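Local atomic coordinates of CRISPR system Cmr subunit Cmr5 (Thermus thermophilus HB8, PDB entry 2ZOP), a protein that probably serves as a subunit of the Cmr ribonucleoprotein complex, which takes part in CRISPR-based defence against viruses, plasmids and other mobile genetic elements. Residues Asn64-Val69 with Ala99-Phe104; Glu27-Ala32 with Phe107-Ile112. All coordinates share one frame; numbering follows the deposited sequence.

Contact 1 (Asn64-Val69 with Ala99-Phe104); sequences NDLAQV and AAAEWF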
loop_
_atom_site.group_PDB
_atom_site.type_symbol
_atom_site.label_atom_id
_atom_site.label_comp_id
_atom_site.label_asym_id
_atom_site.label_seq_id
_atom_site.Cartn_x
_atom_site.Cartn_y
_atom_site.Cartn_z
ATOM N N ASN A 64 -9.237 -22.111 3.436
ATOM C CA ASN A 64 -10.522 -22.535 3.974
ATOM C C ASN A 64 -10.475 -22.581 5.501
ATOM O O ASN A 64 -11.420 -22.175 6.160
ATOM C CB ASN A 64 -10.919 -23.898 3.391
ATOM C CG ASN A 64 -11.457 -23.791 1.973
ATOM O OD1 ASN A 64 -12.292 -22.937 1.678
ATOM N ND2 ASN A 64 -10.987 -24.665 1.090
ATOM N N ASP A 65 -9.373 -23.065 6.067
ATOM C CA ASP A 65 -9.240 -23.113 7.519
ATOM C C ASP A 65 -9.351 -21.708 8.115
ATOM O O ASP A 65 -10.074 -21.489 9.084
ATOM C CB ASP A 65 -7.892 -23.714 7.923
ATOM C CG ASP A 65 -7.821 -25.213 7.683
ATOM O OD1 ASP A 65 -8.856 -25.811 7.320
ATOM O OD2 ASP A 65 -6.737 -25.798 7.867
ATOM N N LEU A 66 -8.627 -20.760 7.536
ATOM C CA LEU A 66 -8.659 -19.393 8.032
ATOM C C LEU A 66 -10.065 -18.822 7.942
ATOM O O LEU A 66 -10.547 -18.201 8.889
ATOM C CB LEU A 66 -7.667 -18.517 7.254
ATOM C CG LEU A 66 -7.631 -17.036 7.668
ATOM C CD1 LEU A 66 -6.253 -16.449 7.452
ATOM C CD2 LEU A 66 -8.665 -16.280 6.866
ATOM N N ALA A 67 -10.736 -19.035 6.815
ATOM C CA ALA A 67 -12.093 -18.524 6.667
ATOM C C ALA A 67 -13.015 -19.125 7.734
ATOM O O ALA A 67 -13.900 -18.444 8.247
ATOM C CB ALA A 67 -12.632 -18.835 5.270
ATOM N N GLN A 68 -12.808 -20.395 8.076
ATOM C CA GLN A 68 -13.664 -21.022 9.079
ATOM C C GLN A 68 -13.360 -20.457 10.459
ATOM O O GLN A 68 -14.269 -20.219 11.256
ATOM C CB GLN A 68 -13.496 -22.545 9.042
ATOM C CG GLN A 68 -14.130 -23.153 7.797
ATOM C CD GLN A 68 -13.756 -24.614 7.560
ATOM O OE1 GLN A 68 -14.348 -25.275 6.711
ATOM N NE2 GLN A 68 -12.772 -25.110 8.290
ATOM N N VAL A 69 -12.081 -20.222 10.734
ATOM C CA VAL A 69 -11.692 -19.640 12.011
ATOM C C VAL A 69 -12.399 -18.294 12.174
ATOM O O VAL A 69 -12.819 -17.936 13.270
ATOM C CB VAL A 69 -10.172 -19.434 12.076
ATOM C CG1 VAL A 69 -9.808 -18.496 13.208
ATOM C CG2 VAL A 69 -9.504 -20.774 12.284
ATOM N N ALA A 99 -4.990 -10.522 11.242
ATOM C CA ALA A 99 -4.752 -11.000 12.611
ATOM C C ALA A 99 -4.855 -12.527 12.695
ATOM O O ALA A 99 -4.023 -13.172 13.332
ATOM C CB ALA A 99 -5.744 -10.365 13.577
ATOM N N ALA A 100 -5.883 -13.102 12.065
ATOM C CA ALA A 100 -6.061 -14.556 12.064
ATOM C C ALA A 100 -4.887 -15.205 11.324
ATOM O O ALA A 100 -4.325 -16.200 11.776
ATOM C CB ALA A 100 -7.394 -14.926 11.389
ATOM N N ALA A 101 -4.505 -14.619 10.193
ATOM C CA ALA A 101 -3.396 -15.128 9.395
ATOM C C ALA A 101 -2.093 -15.167 10.206
ATOM O O ALA A 101 -1.348 -16.153 10.163
ATOM C CB ALA A 101 -3.215 -14.263 8.153
ATOM N N GLU A 102 -1.809 -14.097 10.945
ATOM C CA GLU A 102 -0.595 -14.073 11.756
ATOM C C GLU A 102 -0.566 -15.234 12.756
ATOM O O GLU A 102 0.497 -15.788 13.034
ATOM C CB GLU A 102 -0.469 -12.741 12.505
ATOM C CG GLU A 102 -0.182 -11.550 11.605
ATOM C CD GLU A 102 1.180 -11.638 10.935
ATOM O OE1 GLU A 102 1.582 -10.657 10.273
ATOM O OE2 GLU A 102 1.847 -12.690 11.066
ATOM N N TRP A 103 -1.722 -15.602 13.301
ATOM C CA TRP A 103 -1.762 -16.713 14.249
ATOM C C TRP A 103 -1.451 -18.028 13.545
ATOM O O TRP A 103 -0.718 -18.858 14.072
ATOM C CB TRP A 103 -3.126 -16.783 14.955
ATOM C CG TRP A 103 -3.288 -15.700 15.978
ATOM C CD1 TRP A 103 -4.252 -14.738 16.003
ATOM C CD2 TRP A 103 -2.427 -15.438 17.101
ATOM N NE1 TRP A 103 -4.046 -13.888 17.064
ATOM C CE2 TRP A 103 -2.935 -14.291 17.755
ATOM C CE3 TRP A 103 -1.279 -16.055 17.613
ATOM C CZ2 TRP A 103 -2.332 -13.746 18.899
ATOM C CZ3 TRP A 103 -0.676 -15.517 18.753
ATOM C CH2 TRP A 103 -1.207 -14.369 19.383
ATOM N N PHE A 104 -2.006 -18.220 12.354
ATOM C CA PHE A 104 -1.733 -19.432 11.586
ATOM C C PHE A 104 -0.228 -19.497 11.346
ATOM O O PHE A 104 0.396 -20.556 11.482
ATOM C CB PHE A 104 -2.457 -19.386 10.239
ATOM C CG PHE A 104 -3.857 -19.925 10.284
ATOM C CD1 PHE A 104 -4.101 -21.286 10.089
ATOM C CD2 PHE A 104 -4.932 -19.082 10.525
ATOM C CE1 PHE A 104 -5.389 -21.795 10.134
ATOM C CE2 PHE A 104 -6.231 -19.582 10.573
ATOM C CZ PHE A 104 -6.459 -20.944 10.377
#
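Phe104 contributes the largest share of the packing, closely followed by Leu66, where the C-terminal end of helix 57-69 crosses the middle of helix 87-111. With CG anti to its own carbonyl carbon and beside the backbone N (chi1 -88°), the phenyl ring reaches across to the backbone of the partner helix, and its CE2 lies 3.5 Å from Leu66 CA. The ring's outer end also meets Asp65, whose CB is 3.9 Å from Phe104 CE1. Val69 and Phe104 reach toward each other tip to tip, the CG2 branch of Val69 coming within 3.6 Å of Phe104 CZ.

Leu66 belongs to both the aromatic and the aliphatic contacts. It holds CG anti to its backbone N (chi1 179°), so that the side chain passes obliquely by the Phe104 ring, touching it with CB, and sets CD1 3.8 Å from the CB of Ala101. Ala100 points its methyl at the same leucine, and here the CA atoms of the two segments are nearest, 6.8 Å between Leu66 and Ala100. Ala100 and Ala101 thus both face Leu66, while Phe104 extends toward Asp65 and Val69; the axes of the two segments approach to 10.1 Å. Leu35 of helix 25-42 and Leu78 of helix 75-84 pack against Leu66 as well, placing it within the all-helical core.

No hydrogen bond links the two segments, so this crossing near the centre of the chain rests on van der Waals contact of apolar groups, to which even Asp65 contributes its CB and backbone carbon.

Contact 2 (Glu27-Ala32 with Phe107-Ile112); sequences EYRDMA and FAQALI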
loop_
_atom_site.group_PDB
_atom_site.type_symbol
_atom_site.label_atom_id
_atom_site.label_comp_id
_atom_site.label_asym_id
_atom_site.label_seq_id
_atom_site.Cartn_x
_atom_site.Cartn_y
_atom_site.Cartn_z
ATOM N N GLU A 27 3.637 -27.705 2.801
ATOM C CA GLU A 27 3.056 -26.759 1.857
ATOM C C GLU A 27 2.063 -25.864 2.597
ATOM O O GLU A 27 1.890 -24.684 2.261
ATOM C CB GLU A 27 2.360 -27.521 0.722
ATOM C CG GLU A 27 3.293 -28.522 0.028
ATOM C CD GLU A 27 2.604 -29.369 -1.036
ATOM O OE1 GLU A 27 1.409 -29.698 -0.876
ATOM O OE2 GLU A 27 3.271 -29.724 -2.032
ATOM N N TYR A 28 1.418 -26.447 3.603
ATOM C CA TYR A 28 0.453 -25.745 4.436
ATOM C C TYR A 28 1.163 -24.622 5.185
ATOM O O TYR A 28 0.653 -23.502 5.290
ATOM C CB TYR A 28 -0.160 -26.710 5.448
ATOM C CG TYR A 28 -1.307 -26.135 6.248
ATOM C CD1 TYR A 28 -2.614 -26.197 5.771
ATOM C CD2 TYR A 28 -1.086 -25.556 7.494
ATOM C CE1 TYR A 28 -3.679 -25.700 6.526
ATOM C CE2 TYR A 28 -2.137 -25.055 8.252
ATOM C CZ TYR A 28 -3.425 -25.132 7.768
ATOM O OH TYR A 28 -4.454 -24.656 8.530
ATOM N N ARG A 29 2.332 -24.945 5.726
ATOM C CA ARG A 29 3.144 -23.984 6.464
ATOM C C ARG A 29 3.642 -22.889 5.523
ATOM O O ARG A 29 3.638 -21.709 5.883
ATOM C CB ARG A 29 4.343 -24.695 7.122
ATOM C CG ARG A 29 5.469 -23.756 7.577
ATOM C CD ARG A 29 6.539 -24.490 8.398
ATOM N NE ARG A 29 7.599 -23.582 8.841
ATOM C CZ ARG A 29 8.596 -23.171 8.066
ATOM N NH1 ARG A 29 8.675 -23.595 6.813
ATOM N NH2 ARG A 29 9.501 -22.323 8.533
ATOM N N ASP A 30 4.073 -23.282 4.321
ATOM C CA ASP A 30 4.566 -22.306 3.355
ATOM C C ASP A 30 3.500 -21.248 3.102
ATOM O O ASP A 30 3.790 -20.047 3.111
ATOM C CB ASP A 30 4.934 -22.970 2.022
ATOM C CG ASP A 30 6.187 -23.809 2.121
ATOM O OD1 ASP A 30 7.045 -23.488 2.969
ATOM O OD2 ASP A 30 6.323 -24.775 1.344
HETATM N N MSE A 31 2.267 -21.701 2.885
HETATM C CA MSE A 31 1.170 -20.778 2.638
HETATM C C MSE A 31 0.832 -19.936 3.863
HETATM O O MSE A 31 0.503 -18.760 3.737
HETATM C CB MSE A 31 -0.071 -21.534 2.162
HETATM C CG MSE A 31 -0.209 -21.494 0.654
HETATM SE SE MSE A 31 -1.010 -19.855 -0.054
HETATM C CE MSE A 31 -0.026 -18.463 0.833
ATOM N N ALA A 32 0.910 -20.547 5.040
ATOM C CA ALA A 32 0.628 -19.847 6.287
ATOM C C ALA A 32 1.631 -18.714 6.488
ATOM O O ALA A 32 1.264 -17.620 6.924
ATOM C CB ALA A 32 0.698 -20.824 7.472
ATOM N N PHE A 107 1.694 -20.351 14.718
ATOM C CA PHE A 107 1.567 -21.748 15.100
ATOM C C PHE A 107 2.179 -22.693 14.080
ATOM O O PHE A 107 2.589 -23.794 14.433
ATOM C CB PHE A 107 0.102 -22.097 15.389
ATOM C CG PHE A 107 -0.357 -21.626 16.739
ATOM C CD1 PHE A 107 0.202 -22.163 17.897
ATOM C CD2 PHE A 107 -1.276 -20.588 16.858
ATOM C CE1 PHE A 107 -0.138 -21.669 19.154
ATOM C CE2 PHE A 107 -1.624 -20.084 18.115
ATOM C CZ PHE A 107 -1.048 -20.628 19.264
ATOM N N ALA A 108 2.253 -22.272 12.820
ATOM C CA ALA A 108 2.875 -23.112 11.794
ATOM C C ALA A 108 4.382 -23.163 12.063
ATOM O O ALA A 108 5.017 -24.208 11.902
ATOM C CB ALA A 108 2.610 -22.548 10.388
ATOM N N GLN A 109 4.945 -22.030 12.477
ATOM C CA GLN A 109 6.377 -21.931 12.785
ATOM C C GLN A 109 6.749 -22.789 13.984
ATOM O O GLN A 109 7.829 -23.357 14.036
ATOM C CB GLN A 109 6.763 -20.476 13.099
ATOM C CG GLN A 109 6.880 -19.573 11.892
ATOM C CD GLN A 109 8.190 -19.763 11.142
ATOM O OE1 GLN A 109 8.484 -20.854 10.653
ATOM N NE2 GLN A 109 8.983 -18.695 11.051
ATOM N N ALA A 110 5.843 -22.870 14.952
ATOM C CA ALA A 110 6.083 -23.644 16.161
ATOM C C ALA A 110 5.729 -25.128 16.071
ATOM O O ALA A 110 6.337 -25.948 16.761
ATOM C CB ALA A 110 5.317 -23.024 17.315
ATOM N N LEU A 111 4.763 -25.467 15.223
ATOM C CA LEU A 111 4.280 -26.842 15.110
ATOM C C LEU A 111 4.668 -27.642 13.866
ATOM O O LEU A 111 4.620 -28.868 13.880
ATOM C CB LEU A 111 2.754 -26.844 15.237
ATOM C CG LEU A 111 2.176 -26.158 16.483
ATOM C CD1 LEU A 111 0.652 -26.186 16.432
ATOM C CD2 LEU A 111 2.689 -26.871 17.738
ATOM N N ILE A 112 5.031 -26.957 12.788
ATOM C CA ILE A 112 5.402 -27.644 11.558
ATOM C C ILE A 112 6.850 -27.335 11.187
ATOM O O ILE A 112 7.182 -26.197 10.864
ATOM C CB ILE A 112 4.461 -27.216 10.402
ATOM C CG1 ILE A 112 3.011 -27.546 10.773
ATOM C CG2 ILE A 112 4.854 -27.913 9.114
ATOM C CD1 ILE A 112 1.984 -27.113 9.748
#
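Arg29 reaches from helix 25-42 to the C-terminal end of helix 87-111 and makes the polar link of this pair. Its NH2 donates a hydrogen bond to Gln109 OE1 at 2.8 Å, with an N-H...O angle of 145°. The donor lies in the carbonyl plane of the amide, yet OE1 sits somewhat out of the guanidinium plane, and the two flat groups are turned 45° against each other. Gln109 starts away from the partner helix, and a bend at chi2 (-79°) brings its amide back.

The arginine chain, extended from CG to NE, passes alongside Ile112, with its CB 3.8 Å from Ile112 CG2 and its CD 3.1 Å from Ile112 O. Ile112 is where the chain leaves helical geometry, so this pairing of inclined, roughly antiparallel helices in an all-alpha fold includes the end of the final helix.

Further along the interface Ala32 and Ala108 meet methyl to methyl, CB to CB at 3.9 Å. At Ala108, with only a methyl to accommodate, the CA atoms of Arg29 and Ala108 come to 5.4 Å. One turn back from Ala32, Tyr28 crosses Ile112 at about a right angle, Tyr28 CD2 4.1 Å from Ile112 CD1, and its side chain also touches Lys15 and Ala19 of helix 4-19.

How the contacts relate
Contacts 1 and 2 show how one long helix can organise a small helical protein: helix 87-111 supplies a segment to each, meeting helix 57-69 in contact 1 and helix 25-42 in contact 2. Their centres are 12 Å apart, and along the chain contact 1 is nested within the loop that contact 2 closes. Tyr28 joins them directly. Tyr28 OH lies 2.6 Å from Asp65 OD2, a probable hydrogen bond, and 3.4 Å from Phe104 CE1. Ala32 adds a looser touch, its CB 4.0 Å from Phe104 O. Neither contact meets another subunit of the homotrimer, so both belong to the internal packing of the single chain.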